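Local coordinates for protein arginyl-trna synthetase (Thermus thermophilus, PDB 1IQ0) that probably catalyses the ATP-dependent attachment of L-arginine to tRNA(Arg), as a monomeric class I aminoacyl-tRNA synthetase, at residues T110-P114 with N147-D151; H382-E386 with E450-Q454; A412-A416 with M436-G440; D468-V473 with Y531-L535. Residue numbers count along the deposited sequence, not the author numbering.

Interactions 1 and 2 both reach the mixed, largely parallel sheet of the class I catalytic fold, whereas 3 and 4 join helices. Interaction 1 is buried and polar, bridged by water at the start of the HIGH region. Interaction 2, its centre about 20 Å from that of interaction 1, is only partly buried and rests on one backbone hydrogen bond, with lysines on its outer side. The buried helix contacts 3 and 4 rely on apolar packing, tight between alanines in 3 and made by longer leucine, valine and tyrosine side chains in 4. These two touch through P471 against V437 and G440, and interaction 3 is nested in the chain loop that interaction 2 closes.

Interaction 1 of 4, residues T110-P114 with N147-D151; sequences TSVNP and NYIDD
This buried contact joins the loop after strand 104-108, where the class I HIGH region begins, to the C-terminal end of strand 141-149 in the Rossmann-type catalytic domain. The two segments run nearly the same way, 18° apart, with S111 opposite Y148 (CA-CA 4.7 Å) and N113 opposite D150 (6.0 Å). S111 has a left-handed backbone (44/57) and an m rotamer, which lets its small hydroxyl reach the strand: Y148 N donates to S111 OG at 2.9 Å. S111 CA also approaches Y148 O at 3.3 Å, a CA-H...O contact. Beyond this the segments part and water fills the gap. One water links V112 O (weakly, 2.8 Å) with Y148 O (2.8 Å) and D150 N (3.0 Å). D150, just past the strand's end at I149, centres an inverse gamma turn, while Y148 OH bonds to E240. Proline, compact and without an N-H to satisfy, suits the buried end: P114 CG meets I149 CG2 at 4.0 Å, and P114 CD lies 3.5 Å from D150 O.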
loop_
_atom_site.group_PDB
_atom_site.type_symbol
_atom_site.label_atom_id
_atom_site.label_comp_id
_atom_site.label_asym_id
_atom_site.label_seq_id
_atom_site.Cartn_x
_atom_site.Cartn_y
_atom_site.Cartn_z
ATOM N N THR A 110 1.240 -5.976 8.366
ATOM C CA THR A 110 0.884 -5.952 9.783
ATOM C C THR A 110 1.764 -7.036 10.415
ATOM O O THR A 110 2.938 -6.789 10.685
ATOM C CB THR A 110 -0.621 -6.239 10.009
ATOM O OG1 THR A 110 -1.403 -5.348 9.202
ATOM C CG2 THR A 110 -0.997 -6.005 11.484
ATOM N N SER A 111 1.222 -8.234 10.628
ATOM C CA SER A 111 2.014 -9.336 11.178
ATOM C C SER A 111 2.902 -8.943 12.349
ATOM O O SER A 111 4.110 -9.150 12.302
ATOM C CB SER A 111 2.910 -9.927 10.084
ATOM O OG SER A 111 2.147 -10.387 8.989
ATOM N N VAL A 112 2.320 -8.393 13.400
ATOM C CA VAL A 112 3.117 -7.983 14.550
ATOM C C VAL A 112 3.087 -9.058 15.623
ATOM O O VAL A 112 2.180 -9.893 15.647
ATOM C CB VAL A 112 2.576 -6.672 15.170
ATOM C CG1 VAL A 112 2.566 -5.564 14.120
ATOM C CG2 VAL A 112 1.173 -6.893 15.707
ATOM N N ASN A 113 4.089 -9.052 16.499
ATOM C CA ASN A 113 4.113 -10.017 17.580
ATOM C C ASN A 113 2.824 -9.825 18.369
ATOM O O ASN A 113 2.480 -8.705 18.748
ATOM C CB ASN A 113 5.333 -9.793 18.474
ATOM C CG ASN A 113 6.611 -10.311 17.843
ATOM O OD1 ASN A 113 6.632 -11.401 17.282
ATOM N ND2 ASN A 113 7.682 -9.536 17.940
ATOM N N PRO A 114 2.075 -10.914 18.598
ATOM C CA PRO A 114 0.818 -10.808 19.348
ATOM C C PRO A 114 1.065 -10.843 20.854
ATOM O O PRO A 114 0.554 -11.715 21.546
ATOM C CB PRO A 114 0.027 -12.014 18.857
ATOM C CG PRO A 114 1.117 -13.051 18.654
ATOM C CD PRO A 114 2.234 -12.254 17.999
ATOM N N ASN A 147 -2.219 -11.921 7.130
ATOM C CA ASN A 147 -1.628 -11.395 8.357
ATOM C C ASN A 147 -1.001 -12.598 9.082
ATOM O O ASN A 147 -1.708 -13.516 9.495
ATOM C CB ASN A 147 -2.706 -10.731 9.220
ATOM C CG ASN A 147 -2.133 -10.013 10.439
ATOM O OD1 ASN A 147 -2.850 -9.301 11.149
ATOM N ND2 ASN A 147 -0.842 -10.198 10.687
ATOM N N TYR A 148 0.327 -12.598 9.202
ATOM C CA TYR A 148 1.062 -13.691 9.842
ATOM C C TYR A 148 1.105 -13.516 11.352
ATOM O O TYR A 148 1.540 -12.482 11.844
ATOM C CB TYR A 148 2.492 -13.756 9.289
ATOM C CG TYR A 148 3.438 -14.629 10.092
ATOM C CD1 TYR A 148 3.245 -16.010 10.175
ATOM C CD2 TYR A 148 4.511 -14.067 10.787
ATOM C CE1 TYR A 148 4.098 -16.816 10.934
ATOM C CE2 TYR A 148 5.372 -14.859 11.548
ATOM C CZ TYR A 148 5.158 -16.236 11.616
ATOM O OH TYR A 148 6.011 -17.027 12.346
ATOM N N ILE A 149 0.662 -14.538 12.080
ATOM C CA ILE A 149 0.620 -14.486 13.538
ATOM C C ILE A 149 1.679 -15.412 14.154
ATOM O O ILE A 149 1.546 -16.633 14.114
ATOM C CB ILE A 149 -0.790 -14.900 14.058
ATOM C CG1 ILE A 149 -1.888 -14.193 13.248
ATOM C CG2 ILE A 149 -0.930 -14.550 15.538
ATOM C CD1 ILE A 149 -1.872 -12.655 13.337
ATOM N N ASP A 150 2.732 -14.824 14.714
ATOM C CA ASP A 150 3.808 -15.599 15.333
ATOM C C ASP A 150 3.385 -15.954 16.764
ATOM O O ASP A 150 3.847 -15.356 17.732
ATOM C CB ASP A 150 5.106 -14.774 15.347
ATOM C CG ASP A 150 6.326 -15.599 15.781
ATOM O OD1 ASP A 150 6.148 -16.756 16.186
ATOM O OD2 ASP A 150 7.466 -15.088 15.723
ATOM N N ASP A 151 2.500 -16.931 16.894
ATOM C CA ASP A 151 2.002 -17.315 18.207
ATOM C C ASP A 151 2.929 -18.198 19.039
ATOM O O ASP A 151 2.575 -18.556 20.153
ATOM C CB ASP A 151 0.643 -18.006 18.073
ATOM C CG ASP A 151 0.727 -19.299 17.300
ATOM O OD1 ASP A 151 0.004 -20.250 17.661
ATOM O OD2 ASP A 151 1.508 -19.357 16.326
HETATM O O HOH W 1 3.188 -11.971 14.021
HETATM O O HOH W 2 5.640 -13.732 19.424
HETATM O O HOH W 3 8.170 -12.685 14.586
#

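Interaction 2 of 4, residues H382-E386 with E450-Q454; sequences HLAYE and EPKKQ
Strand 380-390 of the catalytic sheet meets here the connection from helix 430-448 to edge strand 455-457, which lies parallel beside it in the sheet. The connection makes a type I beta turn from E450 to K453, closed by K453 N to E450 O at 2.9 Å. P451 occupies the second position of the turn, where its ring-restricted phi (-50°) fits. Y385 lies opposite P451 (CA-CA 4.4 Å) and E386 opposite Q454 (5.0 Å). The one hydrogen bond between the segments runs from E386 N to P451 O, 2.7 Å; the same oxygen receives a CA-H...O contact from Y385 CA at 3.3 Å. The proline ring packs against the strand, with P451 CB 4.3 Å from Y385 CB and P451 CG 4.4 Å from L383 CD1. Y385 takes the p rotamer, and its hydroxyl bonds to N125 of helix 120-138. E386 CG lies 3.0 Å from K452 O. The CA-to-CB bonds of K452 and K453 point away from the strand; K452 NZ pairs with E450 OE2 at 3.3 Å, and K453 NZ is a longer 3.8 Å from that same oxygen. Apolar and backbone atoms therefore make most of the join, and the charges are met beside it, the lysines by E450 within the turn and E386 by a salt bridge with R356.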
loop_
_atom_site.group_PDB
_atom_site.type_symbol
_atom_site.label_atom_id
_atom_site.label_comp_id
_atom_site.label_asym_id
_atom_site.label_seq_id
_atom_site.Cartn_x
_atom_site.Cartn_y
_atom_site.Cartn_z
ATOM N N HIS A 382 9.249 -7.093 -2.028
ATOM C CA HIS A 382 9.373 -6.544 -0.688
ATOM C C HIS A 382 9.054 -5.054 -0.769
ATOM O O HIS A 382 9.460 -4.365 -1.707
ATOM C CB HIS A 382 10.801 -6.711 -0.152
ATOM C CG HIS A 382 11.008 -7.948 0.669
ATOM N ND1 HIS A 382 12.181 -8.201 1.348
ATOM C CD2 HIS A 382 10.191 -8.997 0.928
ATOM C CE1 HIS A 382 12.078 -9.351 1.990
ATOM N NE2 HIS A 382 10.881 -9.855 1.752
ATOM N N LEU A 383 8.314 -4.565 0.210
ATOM C CA LEU A 383 7.991 -3.158 0.272
ATOM C C LEU A 383 8.555 -2.747 1.628
ATOM O O LEU A 383 7.906 -2.911 2.665
ATOM C CB LEU A 383 6.471 -2.949 0.203
ATOM C CG LEU A 383 5.964 -1.510 0.042
ATOM C CD1 LEU A 383 6.751 -0.814 -1.056
ATOM C CD2 LEU A 383 4.473 -1.515 -0.285
ATOM N N ALA A 384 9.792 -2.259 1.616
ATOM C CA ALA A 384 10.468 -1.845 2.840
ATOM C C ALA A 384 10.198 -0.377 3.140
ATOM O O ALA A 384 10.176 0.456 2.237
ATOM C CB ALA A 384 11.972 -2.089 2.712
ATOM N N TYR A 385 10.000 -0.064 4.414
ATOM C CA TYR A 385 9.715 1.309 4.800
ATOM C C TYR A 385 10.598 1.799 5.938
ATOM O O TYR A 385 11.083 1.012 6.749
ATOM C CB TYR A 385 8.246 1.424 5.197
ATOM C CG TYR A 385 7.872 0.498 6.324
ATOM C CD1 TYR A 385 8.060 0.875 7.655
ATOM C CD2 TYR A 385 7.342 -0.773 6.061
ATOM C CE1 TYR A 385 7.727 0.009 8.696
ATOM C CE2 TYR A 385 7.008 -1.641 7.094
ATOM C CZ TYR A 385 7.200 -1.244 8.406
ATOM O OH TYR A 385 6.838 -2.087 9.430
ATOM N N GLU A 386 10.804 3.111 5.983
ATOM C CA GLU A 386 11.616 3.728 7.023
ATOM C C GLU A 386 10.832 3.975 8.308
ATOM O O GLU A 386 9.616 3.783 8.369
ATOM C CB GLU A 386 12.196 5.054 6.529
ATOM C CG GLU A 386 13.619 4.964 6.012
ATOM C CD GLU A 386 14.577 4.363 7.031
ATOM O OE1 GLU A 386 14.268 4.384 8.243
ATOM O OE2 GLU A 386 15.650 3.878 6.613
ATOM N N GLU A 450 7.556 8.729 0.284
ATOM C CA GLU A 450 8.239 7.550 -0.255
ATOM C C GLU A 450 8.682 6.683 0.909
ATOM O O GLU A 450 9.245 7.186 1.878
ATOM C CB GLU A 450 9.481 7.960 -1.045
ATOM C CG GLU A 450 9.253 9.022 -2.095
ATOM C CD GLU A 450 10.535 9.392 -2.815
ATOM O OE1 GLU A 450 10.538 10.412 -3.535
ATOM O OE2 GLU A 450 11.536 8.656 -2.661
ATOM N N PRO A 451 8.450 5.365 0.821
ATOM C CA PRO A 451 8.805 4.381 1.855
ATOM C C PRO A 451 10.256 4.467 2.345
ATOM O O PRO A 451 10.535 4.269 3.526
ATOM C CB PRO A 451 8.512 3.042 1.171
ATOM C CG PRO A 451 7.438 3.385 0.183
ATOM C CD PRO A 451 7.934 4.686 -0.382
ATOM N N LYS A 452 11.171 4.757 1.429
ATOM C CA LYS A 452 12.592 4.861 1.756
ATOM C C LYS A 452 12.915 6.072 2.630
ATOM O O LYS A 452 13.985 6.144 3.237
ATOM C CB LYS A 452 13.407 4.926 0.461
ATOM C CG LYS A 452 13.320 3.653 -0.375
ATOM C CD LYS A 452 13.031 3.932 -1.851
ATOM C CE LYS A 452 11.571 4.315 -2.096
ATOM N NZ LYS A 452 11.198 5.608 -1.467
ATOM N N LYS A 453 11.991 7.025 2.688
ATOM C CA LYS A 453 12.188 8.223 3.493
ATOM C C LYS A 453 11.507 8.094 4.845
ATOM O O LYS A 453 10.452 7.476 4.969
ATOM C CB LYS A 453 11.654 9.461 2.765
ATOM C CG LYS A 453 12.550 9.967 1.642
ATOM C CD LYS A 453 11.912 11.157 0.926
ATOM C CE LYS A 453 12.937 11.977 0.152
ATOM N NZ LYS A 453 13.707 11.186 -0.843
ATOM N N GLN A 454 12.132 8.686 5.854
ATOM C CA GLN A 454 11.631 8.677 7.223
ATOM C C GLN A 454 10.453 9.658 7.359
ATOM O O GLN A 454 10.399 10.672 6.663
ATOM C CB GLN A 454 12.771 9.091 8.153
ATOM C CG GLN A 454 12.683 8.593 9.574
ATOM C CD GLN A 454 13.947 8.904 10.359
ATOM O OE1 GLN A 454 14.261 10.067 10.622
ATOM N NE2 GLN A 454 14.685 7.863 10.727
#

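Interaction 3 of 4, residues A412-A416 with M436-G440; sequences ATRRA and MVALG
Apolar packing between small side chains makes this contact. Helix 412-416 and helix 436-440 approach to 8.3 Å between the axes of these short segments, with N-to-C directions 128° apart, so they cross obliquely and run more against than with each other. Such closeness depends on alanine: A438, whose CA-to-CB bond points toward the other helix, sets its methyl among A412, T413 and A416. A438 CB lies 4.0 Å from A412 CB, 4.3 Å from A416 CB and 3.7 Å from the backbone carbon A412 C. A416 CB also meets V437 CB at 4.1 Å and A438 N at 4.1 Å; the t rotamer of V437 places its branched side chain beside that methyl. T413 and A438 have the nearest CA atoms, 5.0 Å apart.

The two segments belong to a pair of consecutive helices, 405-423 and 430-448, lying in the chain between parallel strands 380-390 and 455-457 of the class I catalytic sheet.

The polar interactions stay within each helix or turn to other neighbours. A416 N bonds to A412 O and G440 N to M436 O, both at 2.9 Å, the i to i+4 pattern. T413, in the m rotamer, bonds its hydroxyl back to L409 O; this satisfies the polar atom while T413 OG1 touches A438 CB at 3.6 Å. R414 points away and R415 lies out of reach; both form salt bridges with E411.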
loop_
_atom_site.group_PDB
_atom_site.type_symbol
_atom_site.label_atom_id
_atom_site.label_comp_id
_atom_site.label_asym_id
_atom_site.label_seq_id
_atom_site.Cartn_x
_atom_site.Cartn_y
_atom_site.Cartn_z
ATOM N N ALA A 412 -5.475 12.158 18.065
ATOM C CA ALA A 412 -5.761 12.764 16.768
ATOM C C ALA A 412 -7.262 12.997 16.638
ATOM O O ALA A 412 -7.699 13.993 16.057
ATOM C CB ALA A 412 -5.275 11.864 15.642
ATOM N N THR A 413 -8.048 12.074 17.184
ATOM C CA THR A 413 -9.501 12.179 17.140
ATOM C C THR A 413 -9.946 13.321 18.054
ATOM O O THR A 413 -10.948 13.984 17.796
ATOM C CB THR A 413 -10.164 10.873 17.614
ATOM O OG1 THR A 413 -9.792 9.804 16.734
ATOM C CG2 THR A 413 -11.688 11.012 17.630
ATOM N N ARG A 414 -9.186 13.536 19.121
ATOM C CA ARG A 414 -9.463 14.592 20.088
ATOM C C ARG A 414 -9.347 15.934 19.381
ATOM O O ARG A 414 -10.264 16.755 19.418
ATOM C CB ARG A 414 -8.431 14.541 21.215
ATOM C CG ARG A 414 -8.687 15.484 22.375
ATOM C CD ARG A 414 -9.547 14.806 23.422
ATOM N NE ARG A 414 -9.060 13.460 23.733
ATOM C CZ ARG A 414 -7.810 13.173 24.088
ATOM N NH1 ARG A 414 -6.901 14.136 24.182
ATOM N NH2 ARG A 414 -7.465 11.918 24.347
ATOM N N ARG A 415 -8.202 16.147 18.741
ATOM C CA ARG A 415 -7.944 17.392 18.037
ATOM C C ARG A 415 -8.890 17.599 16.856
ATOM O O ARG A 415 -9.323 18.721 16.596
ATOM C CB ARG A 415 -6.492 17.436 17.567
ATOM C CG ARG A 415 -5.488 17.197 18.683
ATOM C CD ARG A 415 -4.106 17.679 18.288
ATOM N NE ARG A 415 -3.104 17.379 19.307
ATOM C CZ ARG A 415 -1.966 18.052 19.452
ATOM N NH1 ARG A 415 -1.691 19.069 18.647
ATOM N NH2 ARG A 415 -1.095 17.707 20.395
ATOM N N ALA A 416 -9.214 16.520 16.147
ATOM C CA ALA A 416 -10.122 16.616 15.010
ATOM C C ALA A 416 -11.486 17.081 15.492
ATOM O O ALA A 416 -12.144 17.887 14.836
ATOM C CB ALA A 416 -10.258 15.273 14.325
ATOM N N MET A 436 -13.447 10.422 10.927
ATOM C CA MET A 436 -13.032 10.423 9.532
ATOM C C MET A 436 -11.833 11.316 9.294
ATOM O O MET A 436 -10.912 10.944 8.564
ATOM C CB MET A 436 -14.187 10.865 8.633
ATOM C CG MET A 436 -15.324 9.871 8.583
ATOM S SD MET A 436 -16.500 10.212 7.265
ATOM C CE MET A 436 -17.693 8.893 7.554
ATOM N N VAL A 437 -11.845 12.498 9.905
ATOM C CA VAL A 437 -10.745 13.439 9.746
ATOM C C VAL A 437 -9.454 12.913 10.376
ATOM O O VAL A 437 -8.380 13.020 9.780
ATOM C CB VAL A 437 -11.105 14.809 10.358
ATOM C CG1 VAL A 437 -9.930 15.759 10.256
ATOM C CG2 VAL A 437 -12.313 15.386 9.633
ATOM N N ALA A 438 -9.556 12.345 11.575
ATOM C CA ALA A 438 -8.387 11.802 12.261
ATOM C C ALA A 438 -7.813 10.629 11.462
ATOM O O ALA A 438 -6.600 10.527 11.283
ATOM C CB ALA A 438 -8.764 11.344 13.667
ATOM N N LEU A 439 -8.697 9.755 10.982
ATOM C CA LEU A 439 -8.292 8.592 10.194
ATOM C C LEU A 439 -7.633 9.031 8.890
ATOM O O LEU A 439 -6.637 8.445 8.453
ATOM C CB LEU A 439 -9.510 7.711 9.875
ATOM C CG LEU A 439 -9.241 6.471 9.014
ATOM C CD1 LEU A 439 -8.270 5.545 9.736
ATOM C CD2 LEU A 439 -10.548 5.752 8.724
ATOM N N GLY A 440 -8.204 10.066 8.274
ATOM C CA GLY A 440 -7.672 10.585 7.024
ATOM C C GLY A 440 -6.304 11.210 7.210
ATOM O O GLY A 440 -5.420 11.073 6.360
#

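Interaction 4 of 4, residues D468-V473 with Y531-L535; sequences DTGPYV and YLLDL
Helix 531-535 packs against the start of helix 470-487, in the all-helical anticodon-binding part of the enzyme. L532, the first contact residue in this walk, offers backbone and side chain to V473: L532 O is 4.0 Å from V473 CG2, and L532 CB 4.3 Å from V473 CG1. L533 follows and buries the most surface. Its mt rotamer carries both methyls into the pocket at the helix start, with L533 CD1 3.5 Å from D468 CB, and L533 CD2 3.9 Å from T469 N, 4.0 Å from Y472 CD2 and 4.1 Å from V473 CG2. A long, branched leucine suits this spot, spanning a CA-CA distance of 6.3 Å to D468. D534, its CA-to-CB bond directed away, is exposed, as suits its charge. T469, its side chain turned from L533, is the N-cap of helix 470-487: T469 OG1 accepts from Y472 N at 3.2 Å and also bonds S464 O. Y472, rotamer t, bonds through OH to N540, about two turns beyond L533. Around the pair, helix 430-448 adds F444 against L533, while helix 562-583 covers V473 with L581 and L535 with L573 and L577.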
loop_
_atom_site.group_PDB
_atom_site.type_symbol
_atom_site.label_atom_id
_atom_site.label_comp_id
_atom_site.label_asym_id
_atom_site.label_seq_id
_atom_site.Cartn_x
_atom_site.Cartn_y
_atom_site.Cartn_z
ATOM N N ASP A 468 -0.476 19.861 3.024
ATOM C CA ASP A 468 -0.511 18.681 2.151
ATOM C C ASP A 468 -0.841 17.505 3.064
ATOM O O ASP A 468 0.034 16.709 3.443
ATOM C CB ASP A 468 0.845 18.457 1.481
ATOM C CG ASP A 468 1.285 19.642 0.645
ATOM O OD1 ASP A 468 0.484 20.131 -0.181
ATOM O OD2 ASP A 468 2.438 20.084 0.812
ATOM N N THR A 469 -2.122 17.398 3.391
ATOM C CA THR A 469 -2.613 16.393 4.314
ATOM C C THR A 469 -3.867 15.687 3.806
ATOM O O THR A 469 -4.453 16.084 2.795
ATOM C CB THR A 469 -2.993 17.079 5.613
ATOM O OG1 THR A 469 -4.105 17.941 5.353
ATOM C CG2 THR A 469 -1.837 17.937 6.136
ATOM N N GLY A 470 -4.287 14.652 4.534
ATOM C CA GLY A 470 -5.500 13.938 4.175
ATOM C C GLY A 470 -6.711 14.845 4.328
ATOM O O GLY A 470 -7.579 14.881 3.456
ATOM N N PRO A 471 -6.816 15.584 5.443
ATOM C CA PRO A 471 -7.965 16.481 5.633
ATOM C C PRO A 471 -8.079 17.515 4.500
ATOM O O PRO A 471 -9.181 17.898 4.119
ATOM C CB PRO A 471 -7.678 17.115 6.989
ATOM C CG PRO A 471 -7.006 15.980 7.731
ATOM C CD PRO A 471 -6.029 15.466 6.685
ATOM N N TYR A 472 -6.938 17.955 3.970
ATOM C CA TYR A 472 -6.913 18.911 2.858
ATOM C C TYR A 472 -7.669 18.312 1.675
ATOM O O TYR A 472 -8.567 18.946 1.119
ATOM C CB TYR A 472 -5.469 19.207 2.436
ATOM C CG TYR A 472 -5.320 20.111 1.221
ATOM C CD1 TYR A 472 -5.570 21.487 1.304
ATOM C CD2 TYR A 472 -4.905 19.594 -0.004
ATOM C CE1 TYR A 472 -5.404 22.314 0.197
ATOM C CE2 TYR A 472 -4.737 20.406 -1.112
ATOM C CZ TYR A 472 -4.985 21.764 -1.011
ATOM O OH TYR A 472 -4.801 22.563 -2.120
ATOM N N VAL A 473 -7.310 17.087 1.298
ATOM C CA VAL A 473 -7.971 16.420 0.182
ATOM C C VAL A 473 -9.437 16.145 0.519
ATOM O O VAL A 473 -10.319 16.287 -0.337
ATOM C CB VAL A 473 -7.273 15.085 -0.177
ATOM C CG1 VAL A 473 -7.945 14.452 -1.395
ATOM C CG2 VAL A 473 -5.786 15.328 -0.441
ATOM N N TYR A 531 -0.703 12.534 -6.342
ATOM C CA TYR A 531 -1.646 12.948 -7.374
ATOM C C TYR A 531 -2.872 13.612 -6.742
ATOM O O TYR A 531 -3.395 14.598 -7.265
ATOM C CB TYR A 531 -2.136 11.757 -8.206
ATOM C CG TYR A 531 -3.309 12.132 -9.089
ATOM C CD1 TYR A 531 -3.126 12.923 -10.229
ATOM C CD2 TYR A 531 -4.614 11.765 -8.751
ATOM C CE1 TYR A 531 -4.217 13.341 -11.009
ATOM C CE2 TYR A 531 -5.713 12.180 -9.524
ATOM C CZ TYR A 531 -5.501 12.970 -10.651
ATOM O OH TYR A 531 -6.569 13.393 -11.418
ATOM N N LEU A 532 -3.335 13.057 -5.627
ATOM C CA LEU A 532 -4.510 13.599 -4.955
ATOM C C LEU A 532 -4.255 14.997 -4.403
ATOM O O LEU A 532 -5.151 15.835 -4.402
ATOM C CB LEU A 532 -4.971 12.655 -3.843
ATOM C CG LEU A 532 -5.508 11.300 -4.327
ATOM C CD1 LEU A 532 -5.979 10.485 -3.126
ATOM C CD2 LEU A 532 -6.661 11.508 -5.308
ATOM N N LEU A 533 -3.036 15.246 -3.933
ATOM C CA LEU A 533 -2.683 16.565 -3.425
ATOM C C LEU A 533 -2.739 17.541 -4.596
ATOM O O LEU A 533 -3.312 18.626 -4.482
ATOM C CB LEU A 533 -1.271 16.563 -2.829
ATOM C CG LEU A 533 -1.135 15.998 -1.411
ATOM C CD1 LEU A 533 0.327 16.011 -0.975
ATOM C CD2 LEU A 533 -1.970 16.842 -0.458
ATOM N N ASP A 534 -2.146 17.145 -5.721
ATOM C CA ASP A 534 -2.137 17.985 -6.911
ATOM C C ASP A 534 -3.548 18.263 -7.437
ATOM O O ASP A 534 -3.855 19.384 -7.835
ATOM C CB ASP A 534 -1.302 17.339 -8.021
ATOM C CG ASP A 534 0.169 17.202 -7.650
ATOM O OD1 ASP A 534 0.654 17.987 -6.809
ATOM O OD2 ASP A 534 0.851 16.325 -8.215
ATOM N N LEU A 535 -4.402 17.245 -7.443
ATOM C CA LEU A 535 -5.756 17.423 -7.942
ATOM C C LEU A 535 -6.550 18.334 -7.009
ATOM O O LEU A 535 -7.313 19.189 -7.464
ATOM C CB LEU A 535 -6.467 16.078 -8.086
ATOM C CG LEU A 535 -7.864 16.180 -8.720
ATOM C CD1 LEU A 535 -7.760 16.794 -10.136
ATOM C CD2 LEU A 535 -8.493 14.802 -8.781
#